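Local coordinates for protein putative modulator of DNA gyrase (Bacteroides thetaiotaomicron, PDB 1VPB) that probably acts as a metallopeptidase of the PmbA/TldD type and is a putative modulator of DNA gyrase, at residues A[248-253]-A[440-445]; A[370-375]-A[391-396]. All blocks are in the same frame, centred on the assembly; numbering follows the deposited sequence.

Contact 1 of 2, residues A[248-253]-A[440-445]; sequences TMVVDP and SLVFEG
Two neighbouring antiparallel strands of the mixed sheet in the C-terminal domain meet here: 248-251 and 441-443. Their axes come within 4.8 Å and run at 166°. Met249 faces Phe443 in one hydrogen-bonded pair, and Val251 faces Leu441 in another. Each pair is closed by two N-H...O bonds lying in the carbonyl planes; Phe443 N to Met249 O, at 2.9 Å, is the straightest of the four. Val250 and Val442 form the non-hydrogen-bonded pair between them. There the Val250 CA-H points at Leu441 O and the Val442 CA-H at Met249 O.

Met249, Val251, Leu441 and Phe443 share one face. Met249 and Phe443 lie side by side and point the same way. The Met249 chain starts extended and bends at its last torsion (chi3 59°). This puts CE 3.7 Å from Phe443 CD2, at an oblique position. Val251 CG2 instead meets the ring edge, near its plane, 4.3 Å from Phe443 CE2. On the opposite face the valines touch loosely, Val250 CG2 to Val442 CG2.

Two branches of the Thr248 side chain work at one end of the ladder. Its OG1 donates to Glu444 OE1 at 2.8 Å, from above the carboxylate plane, and has a weak hydrogen bond with Lys370 O. Its CG2, anti to the backbone N, meets Val442 CG1 at 3.6 Å, the side chains crossing obliquely. An alanine here would probably leave the Glu444 carboxylate less well held and Val442 less well packed. At the other end Ser440 OG lies 3.2 Å from Pro253 CD and is hydrogen-bonded to Asp429.

Leu259 of helix 256-265 packs on Met249, Val251 and Phe443, while Leu361 of helix 361-366 touches Val250. Strand 423-426 continues the sheet beyond 441-443, and strand 370-378 beyond 245-251.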
ATOM      1  N   THR A 248      13.684 -27.471  18.106  1.00 32.98           N
ATOM      2  CA  THR A 248      14.081 -27.515  16.699  1.00 31.89           C
ATOM      3  C   THR A 248      12.987 -26.831  15.865  1.00 33.55           C
ATOM      4  O   THR A 248      11.811 -27.179  16.002  1.00 36.20           O
ATOM      5  CB  THR A 248      14.178 -28.945  16.226  1.00 32.95           C
ATOM      6  OG1 THR A 248      15.129 -29.669  17.030  1.00 36.80           O
ATOM      7  CG2 THR A 248      14.685 -29.027  14.782  1.00 33.54           C
ATOM      8  N   MET A 249      13.357 -25.880  15.021  1.00 30.75           N
ATOM      9  CA  MET A 249      12.378 -25.211  14.172  1.00 31.30           C
ATOM     10  C   MET A 249      12.451 -25.733  12.744  1.00 32.45           C
ATOM     11  O   MET A 249      13.498 -25.688  12.114  1.00 33.09           O
ATOM     12  CB  MET A 249      12.585 -23.694  14.180  1.00 31.24           C
ATOM     13  CG  MET A 249      11.557 -22.973  13.328  1.00 33.28           C
ATOM     14  SD  MET A 249      11.529 -21.188  13.386  1.00 33.42           S
ATOM     15  CE  MET A 249      13.163 -20.752  12.872  1.00 38.68           C
ATOM     16  N   VAL A 250      11.319 -26.242  12.248  1.00 32.31           N
ATOM     17  CA  VAL A 250      11.197 -26.612  10.841  1.00 32.46           C
ATOM     18  C   VAL A 250      10.312 -25.547  10.150  1.00 32.80           C
ATOM     19  O   VAL A 250       9.290 -25.133  10.693  1.00 34.09           O
ATOM     20  CB  VAL A 250      10.609 -28.033  10.651  1.00 33.63           C
ATOM     21  CG1 VAL A 250      10.603 -28.405   9.160  1.00 35.91           C
ATOM     22  CG2 VAL A 250      11.422 -29.058  11.444  1.00 34.45           C
ATOM     23  N   VAL A 251      10.729 -25.095   8.977  1.00 34.77           N
ATOM     24  CA  VAL A 251       9.962 -24.109   8.205  1.00 33.39           C
ATOM     25  C   VAL A 251       9.694 -24.605   6.793  1.00 35.93           C
ATOM     26  O   VAL A 251      10.592 -25.086   6.115  1.00 33.68           O
ATOM     27  CB  VAL A 251      10.685 -22.760   8.137  1.00 34.02           C
ATOM     28  CG1 VAL A 251       9.731 -21.675   7.576  1.00 36.71           C
ATOM     29  CG2 VAL A 251      11.226 -22.368   9.496  1.00 41.46           C
ATOM     30  N   ASP A 252       8.435 -24.480   6.354  1.00 37.64           N
ATOM     31  CA  ASP A 252       8.048 -24.978   5.028  1.00 38.01           C
ATOM     32  C   ASP A 252       8.473 -24.036   3.925  1.00 38.59           C
ATOM     33  O   ASP A 252       8.929 -22.935   4.208  1.00 39.87           O
ATOM     34  CB  ASP A 252       6.560 -25.337   4.988  1.00 40.33           C
ATOM     35  CG  ASP A 252       5.635 -24.162   5.222  1.00 46.52           C
ATOM     36  OD1 ASP A 252       6.031 -22.999   4.990  1.00 43.25           O
ATOM     37  OD2 ASP A 252       4.456 -24.374   5.640  1.00 47.78           O
ATOM     38  N   PRO A 253       8.417 -24.489   2.676  1.00 38.74           N
ATOM     39  CA  PRO A 253       8.844 -23.697   1.564  1.00 44.13           C
ATOM     40  C   PRO A 253       7.907 -22.517   1.332  1.00 47.87           C
ATOM     41  O   PRO A 253       8.303 -21.496   0.789  1.00 49.05           O
ATOM     42  CB  PRO A 253       8.756 -24.679   0.396  1.00 40.66           C
ATOM     43  CG  PRO A 253       8.781 -25.978   0.971  1.00 42.51           C
ATOM     44  CD  PRO A 253       8.003 -25.833   2.253  1.00 39.96           C
ATOM     45  N   SER A 440      12.490 -26.130   2.254  1.00 33.02           N
ATOM     46  CA  SER A 440      12.253 -26.291   3.669  1.00 32.80           C
ATOM     47  C   SER A 440      13.582 -26.164   4.419  1.00 30.94           C
ATOM     48  O   SER A 440      14.649 -26.508   3.907  1.00 32.78           O
ATOM     49  CB  SER A 440      11.581 -27.657   3.987  1.00 37.23           C
ATOM     50  OG  SER A 440      10.276 -27.730   3.390  1.00 38.04           O
ATOM     51  N   LEU A 441      13.492 -25.733   5.671  1.00 31.09           N
ATOM     52  CA  LEU A 441      14.660 -25.483   6.488  1.00 32.01           C
ATOM     53  C   LEU A 441      14.515 -26.043   7.909  1.00 32.18           C
ATOM     54  O   LEU A 441      13.416 -26.103   8.448  1.00 32.34           O
ATOM     55  CB  LEU A 441      14.871 -23.988   6.601  1.00 33.11           C
ATOM     56  CG  LEU A 441      15.037 -23.177   5.342  1.00 37.70           C
ATOM     57  CD1 LEU A 441      15.093 -21.723   5.779  1.00 43.85           C
ATOM     58  CD2 LEU A 441      16.264 -23.580   4.550  1.00 36.81           C
ATOM     59  N   VAL A 442      15.631 -26.480   8.486  1.00 32.97           N
ATOM     60  CA  VAL A 442      15.645 -26.959   9.835  1.00 31.47           C
ATOM     61  C   VAL A 442      16.746 -26.245  10.608  1.00 32.67           C
ATOM     62  O   VAL A 442      17.898 -26.217  10.182  1.00 32.47           O
ATOM     63  CB  VAL A 442      15.945 -28.477   9.928  1.00 30.54           C
ATOM     64  CG1 VAL A 442      15.870 -28.914  11.350  1.00 36.20           C
ATOM     65  CG2 VAL A 442      14.954 -29.303   9.047  1.00 33.18           C
ATOM     66  N   PHE A 443      16.355 -25.658  11.727  1.00 31.48           N
ATOM     67  CA  PHE A 443      17.267 -24.936  12.602  1.00 33.00           C
ATOM     68  C   PHE A 443      17.231 -25.579  13.973  1.00 34.66           C
ATOM     69  O   PHE A 443      16.157 -25.940  14.468  1.00 34.41           O
ATOM     70  CB  PHE A 443      16.794 -23.491  12.770  1.00 35.13           C
ATOM     71  CG  PHE A 443      16.725 -22.699  11.531  1.00 31.39           C
ATOM     72  CD1 PHE A 443      17.828 -21.924  11.106  1.00 30.79           C
ATOM     73  CD2 PHE A 443      15.547 -22.620  10.769  1.00 33.50           C
ATOM     74  CE1 PHE A 443      17.751 -21.124   9.983  1.00 33.16           C
ATOM     75  CE2 PHE A 443      15.493 -21.808   9.626  1.00 33.03           C
ATOM     76  CZ  PHE A 443      16.600 -21.067   9.232  1.00 33.97           C
ATOM     77  N   GLU A 444      18.385 -25.717  14.633  1.00 33.51           N
ATOM     78  CA  GLU A 444      18.386 -26.255  15.976  1.00 34.20           C
ATOM     79  C   GLU A 444      18.451 -25.178  17.044  1.00 34.67           C
ATOM     80  O   GLU A 444      19.107 -24.161  16.869  1.00 30.35           O
ATOM     81  CB  GLU A 444      19.595 -27.178  16.171  1.00 38.03           C
ATOM     82  CG  GLU A 444      19.559 -28.476  15.391  1.00 42.88           C
ATOM     83  CD  GLU A 444      18.479 -29.436  15.838  1.00 57.06           C
ATOM     84  OE1 GLU A 444      17.886 -29.209  16.926  1.00 55.96           O
ATOM     85  OE2 GLU A 444      18.225 -30.427  15.086  1.00 57.75           O
ATOM     86  N   GLY A 445      17.806 -25.455  18.176  1.00 33.64           N
ATOM     87  CA  GLY A 445      17.966 -24.653  19.393  1.00 32.93           C
ATOM     88  C   GLY A 445      17.411 -23.250  19.242  1.00 34.63           C
ATOM     89  O   GLY A 445      18.100 -22.267  19.500  1.00 34.34           O
TER

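Contact 2 of 2, residues A[370-375]-A[391-396]; sequences KGILVT and YGIEGF
Backbone hydrogen bonds join only the ends of these segments, 373-375 to 394-396. Leu373 and Phe396 form a hydrogen-bonded antiparallel pair. Leu373 N reaches Phe396 O at 2.7 Å, nearly along the C=O axis. The return bond, Phe396 N to Leu373 O, is longer at 3.0 Å and lies in the carbonyl plane. Two residues on, Thr375 N gives a third bond to Glu394 O at 2.9 Å. Thr375 OG1 sits between the backbone N and the carbonyl carbon (chi1 58°), which brings it within 3.4 Å of the same Glu394 O for a weak bond.

CA-H...O contacts fill in between. The closest is Gly395 CA to Leu373 O at 3.1 Å. Gly395 pairs with Val374 in the non-hydrogen-bonded position. A side chain on Gly395 would run into Leu373 O, and its backbone angles alone would press a CB against the preceding carbonyl. The absence of a side chain therefore allows the strands to meet this closely.

Strands 370-378 and 388-399 are neighbours in the curled mixed sheet of the C-terminal domain. The short segments cross at 114°, far from a flat antiparallel pair, so their 370 and 391 ends lie apart, while the pairing carries on from Gly371 to Ile398.

Apolar contacts lie in the angle of this crossing. Ile393 points toward 370-375 and meets two side chains, each at about a right angle. Its CD1 touches Ile372 CG2 at 4.0 Å. Its CG2 approaches Val374 CG1 at 4.2 Å. Val412 of strand 402-413 also packs on Ile393, and Met249 of strand 245-251 is packed on by Val374.

Among charged groups, the carboxylate of Glu394 turns to partners elsewhere: OE1 is hydrogen-bonded to Gln239 NE2, and OE2 has a long, weak ion pair with Lys236.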
ATOM      1  N   LYS A 370      12.054 -33.159  18.969  1.00 39.75           N
ATOM      2  CA  LYS A 370      11.243 -32.149  19.645  1.00 39.96           C
ATOM      3  C   LYS A 370      11.354 -30.846  18.917  1.00 35.30           C
ATOM      4  O   LYS A 370      12.405 -30.197  18.931  1.00 35.18           O
ATOM      5  CB  LYS A 370      11.686 -31.952  21.086  1.00 40.45           C
ATOM      6  CG  LYS A 370      10.944 -30.857  21.856  1.00 42.53           C
ATOM      7  CD  LYS A 370      11.374 -30.831  23.342  1.00 44.60           C
ATOM      8  CE  LYS A 370      10.870 -29.573  24.042  1.00 52.24           C
ATOM      9  NZ  LYS A 370      11.310 -29.503  25.460  1.00 63.58           N
ATOM     10  N   GLY A 371      10.282 -30.464  18.237  1.00 33.99           N
ATOM     11  CA  GLY A 371      10.364 -29.295  17.411  1.00 32.15           C
ATOM     12  C   GLY A 371       9.018 -28.668  17.221  1.00 32.66           C
ATOM     13  O   GLY A 371       8.020 -29.130  17.774  1.00 33.80           O
ATOM     14  N   ILE A 372       9.038 -27.616  16.436  1.00 34.43           N
ATOM     15  CA  ILE A 372       7.841 -26.935  15.962  1.00 36.24           C
ATOM     16  C   ILE A 372       7.998 -26.726  14.479  1.00 35.24           C
ATOM     17  O   ILE A 372       9.016 -26.209  13.998  1.00 32.76           O
ATOM     18  CB  ILE A 372       7.672 -25.582  16.698  1.00 34.78           C
ATOM     19  CG1 ILE A 372       7.360 -25.858  18.167  1.00 37.44           C
ATOM     20  CG2 ILE A 372       6.594 -24.710  16.007  1.00 33.62           C
ATOM     21  CD1 ILE A 372       7.199 -24.604  19.033  1.00 41.50           C
ATOM     22  N   LEU A 373       6.960 -27.102  13.739  1.00 36.72           N
ATOM     23  CA  LEU A 373       6.895 -26.816  12.329  1.00 36.65           C
ATOM     24  C   LEU A 373       6.175 -25.484  12.204  1.00 35.18           C
ATOM     25  O   LEU A 373       5.065 -25.335  12.701  1.00 36.85           O
ATOM     26  CB  LEU A 373       6.107 -27.908  11.606  1.00 37.30           C
ATOM     27  CG  LEU A 373       5.719 -27.521  10.167  1.00 37.09           C
ATOM     28  CD1 LEU A 373       6.911 -27.341   9.242  1.00 36.00           C
ATOM     29  CD2 LEU A 373       4.738 -28.552   9.617  1.00 40.48           C
ATOM     30  N   VAL A 374       6.807 -24.523  11.547  1.00 35.64           N
ATOM     31  CA  VAL A 374       6.208 -23.217  11.275  1.00 36.17           C
ATOM     32  C   VAL A 374       5.540 -23.178   9.905  1.00 38.01           C
ATOM     33  O   VAL A 374       6.184 -23.317   8.858  1.00 36.28           O
ATOM     34  CB  VAL A 374       7.272 -22.099  11.396  1.00 37.39           C
ATOM     35  CG1 VAL A 374       6.690 -20.732  10.971  1.00 40.35           C
ATOM     36  CG2 VAL A 374       7.763 -22.063  12.833  1.00 35.48           C
ATOM     37  N   THR A 375       4.220 -23.016   9.913  1.00 40.41           N
ATOM     38  CA  THR A 375       3.474 -22.954   8.662  1.00 40.52           C
ATOM     39  C   THR A 375       2.994 -21.555   8.357  1.00 41.98           C
ATOM     40  O   THR A 375       2.287 -21.334   7.351  1.00 38.76           O
ATOM     41  CB  THR A 375       2.258 -23.904   8.718  1.00 40.48           C
ATOM     42  OG1 THR A 375       1.391 -23.565   9.818  1.00 36.44           O
ATOM     43  CG2 THR A 375       2.705 -25.313   8.974  1.00 42.07           C
ATOM     44  N   TYR A 391       9.059 -12.916  15.979  1.00 41.86           N
ATOM     45  CA  TYR A 391       7.960 -13.075  15.029  1.00 39.67           C
ATOM     46  C   TYR A 391       6.895 -13.965  15.578  1.00 39.86           C
ATOM     47  O   TYR A 391       7.176 -14.912  16.304  1.00 38.19           O
ATOM     48  CB  TYR A 391       8.406 -13.677  13.702  1.00 42.39           C
ATOM     49  CG  TYR A 391       9.517 -12.971  12.990  1.00 39.75           C
ATOM     50  CD1 TYR A 391       9.362 -11.668  12.496  1.00 38.60           C
ATOM     51  CD2 TYR A 391      10.692 -13.642  12.701  1.00 38.59           C
ATOM     52  CE1 TYR A 391      10.398 -11.055  11.810  1.00 46.01           C
ATOM     53  CE2 TYR A 391      11.700 -13.043  12.032  1.00 41.46           C
ATOM     54  CZ  TYR A 391      11.568 -11.762  11.585  1.00 43.47           C
ATOM     55  OH  TYR A 391      12.610 -11.217  10.904  1.00 40.80           O
ATOM     56  N   GLY A 392       5.652 -13.685  15.212  1.00 39.45           N
ATOM     57  CA  GLY A 392       4.583 -14.571  15.612  1.00 40.05           C
ATOM     58  C   GLY A 392       4.559 -15.768  14.688  1.00 36.27           C
ATOM     59  O   GLY A 392       4.731 -15.625  13.479  1.00 41.09           O
ATOM     60  N   ILE A 393       4.312 -16.937  15.262  1.00 39.10           N
ATOM     61  CA  ILE A 393       4.231 -18.165  14.493  1.00 39.15           C
ATOM     62  C   ILE A 393       2.965 -18.989  14.795  1.00 37.84           C
ATOM     63  O   ILE A 393       2.346 -18.898  15.848  1.00 39.87           O
ATOM     64  CB  ILE A 393       5.510 -19.035  14.702  1.00 36.84           C
ATOM     65  CG1 ILE A 393       5.603 -19.559  16.138  1.00 39.88           C
ATOM     66  CG2 ILE A 393       6.754 -18.239  14.290  1.00 41.78           C
ATOM     67  CD1 ILE A 393       5.082 -21.019  16.316  1.00 40.46           C
ATOM     68  N   GLU A 394       2.615 -19.784  13.805  1.00 38.27           N
ATOM     69  CA  GLU A 394       1.692 -20.863  13.954  1.00 38.89           C
ATOM     70  C   GLU A 394       2.206 -22.098  13.202  1.00 36.04           C
ATOM     71  O   GLU A 394       3.068 -21.996  12.316  1.00 38.71           O
ATOM     72  CB  GLU A 394       0.329 -20.415  13.426  1.00 39.15           C
ATOM     73  CG  GLU A 394       0.240 -20.212  11.924  1.00 43.31           C
ATOM     74  CD  GLU A 394      -1.198 -19.934  11.490  1.00 46.15           C
ATOM     75  OE1 GLU A 394      -2.005 -20.893  11.355  1.00 51.98           O
ATOM     76  OE2 GLU A 394      -1.512 -18.751  11.305  1.00 58.79           O
ATOM     77  N   GLY A 395       1.642 -23.251  13.529  1.00 36.29           N
ATOM     78  CA  GLY A 395       2.066 -24.500  12.926  1.00 37.33           C
ATOM     79  C   GLY A 395       1.690 -25.715  13.754  1.00 38.32           C
ATOM     80  O   GLY A 395       0.540 -25.881  14.184  1.00 38.76           O
ATOM     81  N   PHE A 396       2.670 -26.589  13.960  1.00 40.05           N
ATOM     82  CA  PHE A 396       2.468 -27.808  14.700  1.00 40.27           C
ATOM     83  C   PHE A 396       3.651 -28.142  15.571  1.00 39.97           C
ATOM     84  O   PHE A 396       4.811 -27.932  15.182  1.00 37.18           O
ATOM     85  CB  PHE A 396       2.252 -28.968  13.742  1.00 40.83           C
ATOM     86  CG  PHE A 396       0.908 -28.966  13.130  1.00 43.33           C
ATOM     87  CD1 PHE A 396       0.682 -28.268  11.961  1.00 45.40           C
ATOM     88  CD2 PHE A 396      -0.149 -29.632  13.758  1.00 40.04           C
ATOM     89  CE1 PHE A 396      -0.577 -28.232  11.393  1.00 47.55           C
ATOM     90  CE2 PHE A 396      -1.405 -29.609  13.189  1.00 47.46           C
ATOM     91  CZ  PHE A 396      -1.606 -28.896  11.994  1.00 44.04           C
TER

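Contacts 1 and 2 belong to one sheet and lie about 9 Å apart, centre to centre. Strands 245-251 and 370-378 are parallel neighbours in it, so each contact adds a strand on the far side of that pair. Val250 O to Val374 N, at 2.7 Å, is a probable hydrogen bond between them. Along the chain contact 2 is nested within the loop that contact 1 closes. Both are mainly buried; contact 1 becomes exposed at Glu444, and contact 2 is partly open at Thr375, Glu394 and Phe396. Contact 1 is a regular ladder with a hydroxyl-to-carboxylate hydrogen bond at one end. Contact 2 is a short, steep crossing where a glycine lets the backbones come close.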